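Local coordinates for UDP-N-Acetylglucosamine 2-Epimerase (Thermus thermophilus, PDB 1V4V), which probably catalyses the 2-epimerisation of UDP-N-acetylglucosamine, as a homodimeric two-domain enzyme of the GT-B type, at residues A186-P192 with S267-R273; V179-L183 with E288-L292; P36-L40 with A86-M90. The contacts are given in a common frame with arbitrary orientation. Residue numbers count along the deposited sequence, not the author numbering.

In the fold
From the N terminus, contact 3 comes first. It closes a loop of 45 residues by joining strand 34-40 to the end of helix 72-89, and it lies in the first parallel sheet domain. Helix 177-188 follows strand 171-173, the last of that sheet, and precedes strand 200-203 of the second sheet. It serves both other contacts. Contact 2 opens at 179-183 and closes at 288-292. Contact 1 opens at 186-192 and closes at 267-273, so it falls wholly within that larger loop. Contacts 1 and 2 touch through Ala186, Ala269, Met272, Glu288 and Leu292. Contact 3 stands apart, with centres about 31 and 28 Å from theirs.

Contact 1: A186-P192 with S267-R273; sequences AKLGRLP and SMAALMR
Small residues let two helices come very close here. Helix 177-188 ends at Leu188; Gly189 is the first residue to leave helical angles, and Arg190 to Pro192 run extended. Residues 267-273 are helical throughout. The closest CA approach is Ala186 CA to Ala270 CA, 4.1 Å; Gly189 CA is 5.0 Å from Ser267 CA. Ala186 CB meets Ala269 CB at 3.8 Å. Ala270 CB is a low bump in the hollow of the turning chain, 3.8 Å from Ala186 O, 4.0 Å from Gly189 C and 4.0 Å from Leu191 N. Leu191 (chi1 m, chi2 97°) has CG 4.2 Å from Ala270 CB, so Leu191 and Ala186 O flank that methyl; Leu191 CD2 lies 4.1 Å from Leu271 CD1. Pro192 CD lies 3.7 Å from Ser267 OG. Ser267, chi1 t, donates the one direct hydrogen bond, OG to Arg190 O at 2.9 Å. Arg273 (chi1 t, chi2 t, chi3 p) lays one guanidinium face over Ala186 O and Lys187 N. A water donates to Lys187 O at 3.1 Å and weakly accepts from Arg273 NH2 at 3.5 Å. This is close helix packing followed by a helix-to-loop exit into the second domain. Beyond it, Leu271 rests on Val234 of strand 232-236, Met268 on Pro236 of the same strand, and Ala186 on Leu292 of contact 2.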
ATOM      1  N   ALA A 186       6.883  22.824  25.235  1.00 29.49           N
ATOM      2  CA  ALA A 186       6.809  24.038  26.045  1.00 31.24           C
ATOM      3  C   ALA A 186       7.027  23.712  27.516  1.00 33.17           C
ATOM      4  O   ALA A 186       7.735  24.429  28.226  1.00 33.24           O
ATOM      5  CB  ALA A 186       5.462  24.711  25.858  1.00 31.22           C
ATOM      6  N   LYS A 187       6.413  22.623  27.965  1.00 33.57           N
ATOM      7  CA  LYS A 187       6.526  22.193  29.351  1.00 34.80           C
ATOM      8  C   LYS A 187       7.938  21.747  29.717  1.00 33.82           C
ATOM      9  O   LYS A 187       8.441  22.078  30.790  1.00 32.08           O
ATOM     10  CB  LYS A 187       5.545  21.048  29.619  1.00 38.59           C
ATOM     11  CG  LYS A 187       5.681  20.435  31.002  1.00 42.14           C
ATOM     12  CD  LYS A 187       4.739  19.261  31.190  1.00 44.78           C
ATOM     13  CE  LYS A 187       4.967  18.605  32.543  1.00 47.43           C
ATOM     14  NZ  LYS A 187       6.378  18.142  32.694  1.00 50.11           N
ATOM     15  N   LEU A 188       8.571  20.998  28.823  1.00 32.50           N
ATOM     16  CA  LEU A 188       9.916  20.483  29.063  1.00 34.44           C
ATOM     17  C   LEU A 188      11.018  21.480  28.736  1.00 34.51           C
ATOM     18  O   LEU A 188      12.144  21.357  29.224  1.00 33.90           O
ATOM     19  CB  LEU A 188      10.134  19.203  28.244  1.00 35.87           C
ATOM     20  CG  LEU A 188       9.160  18.060  28.537  1.00 37.32           C
ATOM     21  CD1 LEU A 188       9.424  16.903  27.585  1.00 39.79           C
ATOM     22  CD2 LEU A 188       9.311  17.614  29.985  1.00 39.28           C
ATOM     23  N   GLY A 189      10.695  22.472  27.913  1.00 34.05           N
ATOM     24  CA  GLY A 189      11.688  23.457  27.532  1.00 33.98           C
ATOM     25  C   GLY A 189      11.949  24.542  28.558  1.00 35.54           C
ATOM     26  O   GLY A 189      11.228  24.675  29.547  1.00 35.79           O
ATOM     27  N   ARG A 190      12.995  25.321  28.314  1.00 36.85           N
ATOM     28  CA  ARG A 190      13.368  26.420  29.193  1.00 39.65           C
ATOM     29  C   ARG A 190      13.531  27.700  28.391  1.00 38.03           C
ATOM     30  O   ARG A 190      14.134  27.700  27.316  1.00 37.36           O
ATOM     31  CB  ARG A 190      14.676  26.108  29.918  1.00 43.74           C
ATOM     32  CG  ARG A 190      14.532  25.118  31.056  1.00 48.83           C
ATOM     33  CD  ARG A 190      15.883  24.816  31.677  1.00 53.78           C
ATOM     34  NE  ARG A 190      16.753  24.110  30.742  1.00 57.43           N
ATOM     35  CZ  ARG A 190      18.011  23.769  31.003  1.00 59.89           C
ATOM     36  NH1 ARG A 190      18.555  24.075  32.176  1.00 61.08           N
ATOM     37  NH2 ARG A 190      18.725  23.116  30.095  1.00 60.90           N
ATOM     38  N   LEU A 191      12.993  28.792  28.917  1.00 37.53           N
ATOM     39  CA  LEU A 191      13.096  30.069  28.236  1.00 38.48           C
ATOM     40  C   LEU A 191      14.544  30.505  28.121  1.00 39.25           C
ATOM     41  O   LEU A 191      15.416  30.005  28.842  1.00 36.98           O
ATOM     42  CB  LEU A 191      12.316  31.152  28.983  1.00 40.73           C
ATOM     43  CG  LEU A 191      10.790  31.133  28.906  1.00 40.79           C
ATOM     44  CD1 LEU A 191      10.228  30.432  30.127  1.00 43.35           C
ATOM     45  CD2 LEU A 191      10.275  32.560  28.849  1.00 44.49           C
ATOM     46  N   PRO A 192      14.825  31.432  27.192  1.00 39.96           N
ATOM     47  CA  PRO A 192      16.184  31.939  26.999  1.00 41.30           C
ATOM     48  C   PRO A 192      16.665  32.512  28.323  1.00 41.44           C
ATOM     49  O   PRO A 192      15.856  32.935  29.148  1.00 40.81           O
ATOM     50  CB  PRO A 192      15.997  33.015  25.936  1.00 41.10           C
ATOM     51  CG  PRO A 192      14.887  32.453  25.103  1.00 40.71           C
ATOM     52  CD  PRO A 192      13.919  31.950  26.151  1.00 40.99           C
ATOM     53  N   SER A 267      12.909  25.573  23.676  1.00 28.78           N
ATOM     54  CA  SER A 267      13.090  26.908  24.223  1.00 29.38           C
ATOM     55  C   SER A 267      12.124  27.902  23.581  1.00 29.82           C
ATOM     56  O   SER A 267      11.623  28.814  24.247  1.00 29.92           O
ATOM     57  CB  SER A 267      14.530  27.375  24.026  1.00 30.00           C
ATOM     58  OG  SER A 267      14.744  28.613  24.681  1.00 34.28           O
HETATM   59  N   MSE A 268      11.865  27.727  22.289  1.00 27.87           N
HETATM   60  CA  MSE A 268      10.942  28.613  21.584  1.00 29.01           C
HETATM   61  C   MSE A 268       9.514  28.368  22.058  1.00 27.36           C
HETATM   62  O   MSE A 268       8.754  29.312  22.255  1.00 27.39           O
HETATM   63  CB  MSE A 268      11.031  28.394  20.071  1.00 30.75           C
HETATM   64  CG  MSE A 268       9.994  29.180  19.264  1.00 33.74           C
HETATM   65 SE   MSE A 268      10.098  31.104  19.502  1.00 37.08          SE
HETATM   66  CE  MSE A 268      10.922  31.572  17.823  1.00 39.59           C
ATOM     67  N   ALA A 269       9.148  27.101  22.240  1.00 26.86           N
ATOM     68  CA  ALA A 269       7.804  26.769  22.701  1.00 26.27           C
ATOM     69  C   ALA A 269       7.563  27.361  24.087  1.00 25.90           C
ATOM     70  O   ALA A 269       6.476  27.865  24.379  1.00 25.09           O
ATOM     71  CB  ALA A 269       7.611  25.253  22.742  1.00 28.01           C
ATOM     72  N   ALA A 270       8.581  27.294  24.940  1.00 23.49           N
ATOM     73  CA  ALA A 270       8.476  27.828  26.291  1.00 23.48           C
ATOM     74  C   ALA A 270       8.295  29.346  26.242  1.00 21.82           C
ATOM     75  O   ALA A 270       7.470  29.905  26.963  1.00 24.15           O
ATOM     76  CB  ALA A 270       9.723  27.467  27.094  1.00 22.85           C
ATOM     77  N   LEU A 271       9.066  30.005  25.384  1.00 22.53           N
ATOM     78  CA  LEU A 271       8.974  31.455  25.240  1.00 22.08           C
ATOM     79  C   LEU A 271       7.569  31.855  24.797  1.00 21.93           C
ATOM     80  O   LEU A 271       6.960  32.761  25.362  1.00 20.69           O
ATOM     81  CB  LEU A 271       9.991  31.948  24.213  1.00 22.34           C
ATOM     82  CG  LEU A 271       9.952  33.439  23.865  1.00 22.57           C
ATOM     83  CD1 LEU A 271      10.205  34.284  25.114  1.00 23.23           C
ATOM     84  CD2 LEU A 271      11.000  33.722  22.808  1.00 20.83           C
HETATM   85  N   MSE A 272       7.056  31.182  23.773  1.00 22.69           N
HETATM   86  CA  MSE A 272       5.718  31.492  23.288  1.00 22.38           C
HETATM   87  C   MSE A 272       4.673  31.292  24.378  1.00 22.38           C
HETATM   88  O   MSE A 272       3.797  32.137  24.570  1.00 22.18           O
HETATM   89  CB  MSE A 272       5.365  30.623  22.076  1.00 23.99           C
HETATM   90  CG  MSE A 272       6.147  30.944  20.818  1.00 27.18           C
HETATM   91 SE   MSE A 272       5.414  29.984  19.289  1.00 33.36          SE
HETATM   92  CE  MSE A 272       6.159  28.250  19.668  1.00 35.93           C
ATOM     93  N   ARG A 273       4.761  30.175  25.092  1.00 22.00           N
ATOM     94  CA  ARG A 273       3.805  29.886  26.151  1.00 23.26           C
ATOM     95  C   ARG A 273       3.805  30.981  27.219  1.00 23.44           C
ATOM     96  O   ARG A 273       2.769  31.282  27.812  1.00 22.65           O
ATOM     97  CB  ARG A 273       4.117  28.532  26.795  1.00 27.51           C
ATOM     98  CG  ARG A 273       3.050  28.067  27.773  1.00 31.04           C
ATOM     99  CD  ARG A 273       3.386  26.711  28.377  1.00 36.92           C
ATOM    100  NE  ARG A 273       4.553  26.780  29.249  1.00 42.78           N
ATOM    101  CZ  ARG A 273       4.985  25.774  30.003  1.00 45.15           C
ATOM    102  NH1 ARG A 273       4.345  24.612  29.990  1.00 45.88           N
ATOM    103  NH2 ARG A 273       6.049  25.934  30.777  1.00 45.70           N
TER
HETATM  104  O   HOH W   1       7.192  23.658  33.125  1.00 44.32           O

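Contact 2: V179-L183 with E288-L292; sequences VDAVL and EGAAL
This is apolar helix-helix packing between the domain-linking helix 177-188 and the C-terminal end of helix 283-291 in the second domain. Residues 179-183 are helical, as are 288-291; Leu292 has phi/psi of -88/-2. The CA atoms pair as Val179 with Ala291 at 5.1 Å, Leu183 with Leu292 at 6.0 Å and Val182 with Glu288 at 6.4 Å. Val182, chi1 t, points at the other helix and has the most surface covered. Its CB is 3.8 Å from Ala291 CB, and its CG1 is 3.6 Å from Leu292 CG and 3.8 Å from Glu288 O. Ala291 points back, its CB also 3.9 Å from Val179 CG1. Leu183 and Leu292 both take the m,t rotamer, and their CD2 atoms meet at 3.9 Å. Leu183 CD2 also lies 3.3 Å from Ala291 O. No hydrogen bond crosses. The nearest atoms of the Glu288 side chain and a glycerol, probably from the crystallisation liquor, are about 3 Å apart. On the first-domain side, Ala181 rests on Thr19 and Pro23 of helix 15-29. A linking helix set against Rossmann-like units is consistent with the GT-B fold, in which the substrate cleft lies between two such domains.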
ATOM      1  N   VAL A 179       0.032  19.037  17.848  1.00 28.80           N
ATOM      2  CA  VAL A 179      -0.457  19.942  18.883  1.00 28.74           C
ATOM      3  C   VAL A 179       0.091  19.486  20.234  1.00 30.00           C
ATOM      4  O   VAL A 179       0.646  20.285  20.992  1.00 28.47           O
ATOM      5  CB  VAL A 179      -1.999  19.944  18.934  1.00 28.59           C
ATOM      6  CG1 VAL A 179      -2.490  20.892  20.031  1.00 31.08           C
ATOM      7  CG2 VAL A 179      -2.554  20.364  17.589  1.00 27.88           C
ATOM      8  N   ASP A 180      -0.063  18.194  20.523  1.00 29.68           N
ATOM      9  CA  ASP A 180       0.432  17.612  21.771  1.00 30.35           C
ATOM     10  C   ASP A 180       1.929  17.900  21.911  1.00 29.74           C
ATOM     11  O   ASP A 180       2.414  18.227  22.994  1.00 30.44           O
ATOM     12  CB  ASP A 180       0.269  16.085  21.774  1.00 31.68           C
ATOM     13  CG  ASP A 180      -1.157  15.633  21.550  1.00 33.21           C
ATOM     14  OD1 ASP A 180      -1.824  16.158  20.637  1.00 32.91           O
ATOM     15  OD2 ASP A 180      -1.608  14.731  22.286  1.00 36.58           O
ATOM     16  N   ALA A 181       2.652  17.753  20.803  1.00 28.40           N
ATOM     17  CA  ALA A 181       4.097  17.952  20.785  1.00 28.29           C
ATOM     18  C   ALA A 181       4.540  19.344  21.222  1.00 28.92           C
ATOM     19  O   ALA A 181       5.508  19.483  21.973  1.00 29.66           O
ATOM     20  CB  ALA A 181       4.646  17.644  19.398  1.00 27.75           C
ATOM     21  N   VAL A 182       3.852  20.374  20.740  1.00 26.87           N
ATOM     22  CA  VAL A 182       4.202  21.739  21.114  1.00 27.76           C
ATOM     23  C   VAL A 182       3.981  21.934  22.610  1.00 27.72           C
ATOM     24  O   VAL A 182       4.839  22.476  23.301  1.00 29.58           O
ATOM     25  CB  VAL A 182       3.358  22.776  20.339  1.00 27.97           C
ATOM     26  CG1 VAL A 182       3.798  24.190  20.715  1.00 30.10           C
ATOM     27  CG2 VAL A 182       3.526  22.564  18.843  1.00 26.94           C
ATOM     28  N   LEU A 183       2.829  21.488  23.105  1.00 29.03           N
ATOM     29  CA  LEU A 183       2.498  21.604  24.522  1.00 31.57           C
ATOM     30  C   LEU A 183       3.552  20.909  25.377  1.00 33.09           C
ATOM     31  O   LEU A 183       3.956  21.421  26.424  1.00 31.11           O
ATOM     32  CB  LEU A 183       1.126  20.990  24.799  1.00 32.34           C
ATOM     33  CG  LEU A 183      -0.084  21.724  24.218  1.00 34.67           C
ATOM     34  CD1 LEU A 183      -1.340  20.879  24.392  1.00 34.79           C
ATOM     35  CD2 LEU A 183      -0.243  23.068  24.917  1.00 36.45           C
ATOM     36  N   GLU A 288       1.923  26.848  15.873  1.00 25.61           N
ATOM     37  CA  GLU A 288       2.491  26.514  17.173  1.00 27.99           C
ATOM     38  C   GLU A 288       1.859  27.396  18.245  1.00 26.63           C
ATOM     39  O   GLU A 288       1.543  26.934  19.337  1.00 26.39           O
ATOM     40  CB  GLU A 288       4.004  26.717  17.171  1.00 30.87           C
ATOM     41  CG  GLU A 288       4.777  25.599  16.503  1.00 38.88           C
ATOM     42  CD  GLU A 288       6.259  25.691  16.789  1.00 43.18           C
ATOM     43  OE1 GLU A 288       6.618  25.793  17.982  1.00 45.84           O
ATOM     44  OE2 GLU A 288       7.060  25.657  15.831  1.00 45.99           O
ATOM     45  N   GLY A 289       1.676  28.673  17.930  1.00 26.58           N
ATOM     46  CA  GLY A 289       1.063  29.566  18.896  1.00 26.26           C
ATOM     47  C   GLY A 289      -0.317  29.052  19.258  1.00 25.83           C
ATOM     48  O   GLY A 289      -0.692  29.010  20.429  1.00 26.71           O
ATOM     49  N   ALA A 290      -1.074  28.635  18.248  1.00 26.92           N
ATOM     50  CA  ALA A 290      -2.422  28.121  18.471  1.00 25.72           C
ATOM     51  C   ALA A 290      -2.445  26.876  19.357  1.00 27.23           C
ATOM     52  O   ALA A 290      -3.380  26.672  20.134  1.00 26.55           O
ATOM     53  CB  ALA A 290      -3.094  27.829  17.128  1.00 27.99           C
ATOM     54  N   ALA A 291      -1.415  26.041  19.252  1.00 28.16           N
ATOM     55  CA  ALA A 291      -1.355  24.829  20.068  1.00 26.26           C
ATOM     56  C   ALA A 291      -1.239  25.212  21.542  1.00 27.57           C
ATOM     57  O   ALA A 291      -1.802  24.557  22.419  1.00 27.21           O
ATOM     58  CB  ALA A 291      -0.156  23.974  19.649  1.00 26.66           C
ATOM     59  N   LEU A 292      -0.520  26.298  21.799  1.00 26.21           N
ATOM     60  CA  LEU A 292      -0.301  26.783  23.157  1.00 25.91           C
ATOM     61  C   LEU A 292      -1.393  27.740  23.631  1.00 26.24           C
ATOM     62  O   LEU A 292      -1.365  28.206  24.768  1.00 28.18           O
ATOM     63  CB  LEU A 292       1.062  27.475  23.230  1.00 27.03           C
ATOM     64  CG  LEU A 292       2.272  26.593  22.897  1.00 29.81           C
ATOM     65  CD1 LEU A 292       3.498  27.451  22.608  1.00 30.39           C
ATOM     66  CD2 LEU A 292       2.529  25.647  24.064  1.00 32.92           C
TER

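Contact 3: P36-L40 with A86-M90; sequences PLVLL and ALKEM
Met90, a selenomethionine in this crystal, has the most surface covered, followed by Leu39 and Leu37. Residues 36-40 form an extended strand. Residues 86-89 are helical, late in helix 72-89, and Met90 N still bonds to Ala86 O at 2.9 Å. The backbones stay well apart: Leu37 CA is 8.4 Å from Met90 CA, and Leu39 CA is 8.1 Å from Ala86 CA. Side chains fill the gap. Met90 points at the strand with chi1 m, chi2 t and chi3 near 92°. This carries CE in between the two leucines, 4.1 Å from Leu37 CB and 4.1 Å from Leu39 CB. CE also reaches the strand backbone, 3.8 Å from Val38 O. Leu39, chi1 t and chi2 p, points to the helix. Its CD1 lies 4.2 Å from Ala86 CB and its CD2 3.9 Å from Leu87 CD2. Leu37, chi1 m and chi2 t, lies beside Met90, with CD1 4.0 Å from Met90 O. Val38 points away and rests on Tyr25 of helix 15-29, so the two faces of the sheet are covered by different helices. Helix 72-89 belongs to a parallel beta-alpha-beta crossover from strand 61-62 to strand 94-98. It crosses over strands 34-40 and 6-12, as in Rossmann-like domains. Glu89 forms a salt bridge with Arg61. No hydrogen bond or salt bridge joins the two segments themselves, so strand and helix are held here by close apolar packing and shape, with no directional bond between them.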
ATOM      1  N   PRO A  36       5.921   0.821  25.278  1.00 31.86           N
ATOM      2  CA  PRO A  36       6.331   1.379  23.990  1.00 29.46           C
ATOM      3  C   PRO A  36       7.832   1.215  23.781  1.00 28.70           C
ATOM      4  O   PRO A  36       8.610   1.245  24.737  1.00 28.65           O
ATOM      5  CB  PRO A  36       5.920   2.839  24.112  1.00 30.37           C
ATOM      6  CG  PRO A  36       6.232   3.127  25.561  1.00 30.85           C
ATOM      7  CD  PRO A  36       5.716   1.887  26.279  1.00 30.85           C
ATOM      8  N   LEU A  37       8.230   1.022  22.531  1.00 25.77           N
ATOM      9  CA  LEU A  37       9.639   0.879  22.185  1.00 26.08           C
ATOM     10  C   LEU A  37       9.896   1.707  20.937  1.00 24.31           C
ATOM     11  O   LEU A  37       8.984   1.931  20.137  1.00 23.90           O
ATOM     12  CB  LEU A  37       9.986  -0.580  21.895  1.00 26.72           C
ATOM     13  CG  LEU A  37       9.834  -1.599  23.027  1.00 29.40           C
ATOM     14  CD1 LEU A  37      10.091  -2.985  22.461  1.00 28.70           C
ATOM     15  CD2 LEU A  37      10.808  -1.284  24.160  1.00 29.06           C
ATOM     16  N   VAL A  38      11.134   2.151  20.765  1.00 24.41           N
ATOM     17  CA  VAL A  38      11.486   2.956  19.601  1.00 25.51           C
ATOM     18  C   VAL A  38      12.543   2.311  18.720  1.00 24.88           C
ATOM     19  O   VAL A  38      13.617   1.925  19.187  1.00 25.83           O
ATOM     20  CB  VAL A  38      11.992   4.359  20.028  1.00 24.76           C
ATOM     21  CG1 VAL A  38      12.556   5.109  18.826  1.00 25.99           C
ATOM     22  CG2 VAL A  38      10.855   5.149  20.644  1.00 22.94           C
ATOM     23  N   LEU A  39      12.218   2.197  17.436  1.00 24.09           N
ATOM     24  CA  LEU A  39      13.131   1.651  16.442  1.00 23.05           C
ATOM     25  C   LEU A  39      13.453   2.800  15.495  1.00 23.35           C
ATOM     26  O   LEU A  39      12.562   3.287  14.804  1.00 22.45           O
ATOM     27  CB  LEU A  39      12.462   0.525  15.643  1.00 23.82           C
ATOM     28  CG  LEU A  39      13.227   0.055  14.397  1.00 24.26           C
ATOM     29  CD1 LEU A  39      14.564  -0.556  14.798  1.00 25.24           C
ATOM     30  CD2 LEU A  39      12.386  -0.958  13.635  1.00 25.09           C
ATOM     31  N   LEU A  40      14.703   3.255  15.482  1.00 23.25           N
ATOM     32  CA  LEU A  40      15.086   4.334  14.573  1.00 23.96           C
ATOM     33  C   LEU A  40      15.354   3.710  13.215  1.00 25.28           C
ATOM     34  O   LEU A  40      15.950   2.636  13.129  1.00 25.89           O
ATOM     35  CB  LEU A  40      16.331   5.066  15.084  1.00 26.58           C
ATOM     36  CG  LEU A  40      16.147   5.741  16.448  1.00 27.58           C
ATOM     37  CD1 LEU A  40      17.357   6.615  16.752  1.00 28.41           C
ATOM     38  CD2 LEU A  40      14.873   6.580  16.445  1.00 28.27           C
ATOM     39  N   ALA A  86      14.294  -6.929  13.027  1.00 27.02           N
ATOM     40  CA  ALA A  86      14.279  -6.068  14.205  1.00 26.29           C
ATOM     41  C   ALA A  86      12.929  -6.113  14.917  1.00 26.74           C
ATOM     42  O   ALA A  86      12.874  -6.182  16.146  1.00 27.68           O
ATOM     43  CB  ALA A  86      14.620  -4.620  13.811  1.00 25.27           C
ATOM     44  N   LEU A  87      11.837  -6.080  14.159  1.00 24.67           N
ATOM     45  CA  LEU A  87      10.516  -6.097  14.771  1.00 26.10           C
ATOM     46  C   LEU A  87      10.221  -7.433  15.446  1.00 28.67           C
ATOM     47  O   LEU A  87       9.564  -7.482  16.486  1.00 30.09           O
ATOM     48  CB  LEU A  87       9.438  -5.789  13.725  1.00 25.20           C
ATOM     49  CG  LEU A  87       9.554  -4.387  13.109  1.00 26.99           C
ATOM     50  CD1 LEU A  87       8.497  -4.212  12.029  1.00 25.34           C
ATOM     51  CD2 LEU A  87       9.391  -3.324  14.206  1.00 23.55           C
ATOM     52  N   LYS A  88      10.724  -8.508  14.853  1.00 28.91           N
ATOM     53  CA  LYS A  88      10.514  -9.844  15.391  1.00 31.96           C
ATOM     54  C   LYS A  88      11.355 -10.040  16.655  1.00 31.98           C
ATOM     55  O   LYS A  88      10.868 -10.560  17.662  1.00 32.73           O
ATOM     56  CB  LYS A  88      10.889 -10.886  14.335  1.00 35.51           C
ATOM     57  CG  LYS A  88      10.428 -12.301  14.643  1.00 41.96           C
ATOM     58  CD  LYS A  88      10.855 -13.257  13.537  1.00 45.49           C
ATOM     59  CE  LYS A  88      10.411 -14.682  13.827  1.00 48.98           C
ATOM     60  NZ  LYS A  88      10.902 -15.637  12.788  1.00 50.78           N
ATOM     61  N   GLU A  89      12.612  -9.612  16.599  1.00 30.84           N
ATOM     62  CA  GLU A  89      13.520  -9.746  17.737  1.00 32.57           C
ATOM     63  C   GLU A  89      13.121  -8.850  18.909  1.00 32.39           C
ATOM     64  O   GLU A  89      13.412  -9.162  20.064  1.00 31.82           O
ATOM     65  CB  GLU A  89      14.958  -9.446  17.305  1.00 32.96           C
ATOM     66  CG  GLU A  89      15.529 -10.470  16.331  1.00 37.49           C
ATOM     67  CD  GLU A  89      16.968 -10.182  15.934  1.00 38.57           C
ATOM     68  OE1 GLU A  89      17.542 -10.981  15.166  1.00 41.16           O
ATOM     69  OE2 GLU A  89      17.527  -9.164  16.389  1.00 41.62           O
HETATM   70  N   MSE A  90      12.458  -7.736  18.611  1.00 30.31           N
HETATM   71  CA  MSE A  90      12.005  -6.819  19.654  1.00 29.50           C
HETATM   72  C   MSE A  90      10.696  -7.324  20.259  1.00 29.18           C
HETATM   73  O   MSE A  90      10.208  -6.768  21.246  1.00 29.21           O
HETATM   74  CB  MSE A  90      11.793  -5.410  19.082  1.00 27.42           C
HETATM   75  CG  MSE A  90      13.069  -4.707  18.656  1.00 26.55           C
HETATM   76 SE   MSE A  90      12.705  -3.104  17.598  1.00 29.12          SE
HETATM   77  CE  MSE A  90      12.674  -1.803  19.044  1.00 26.30           C
TER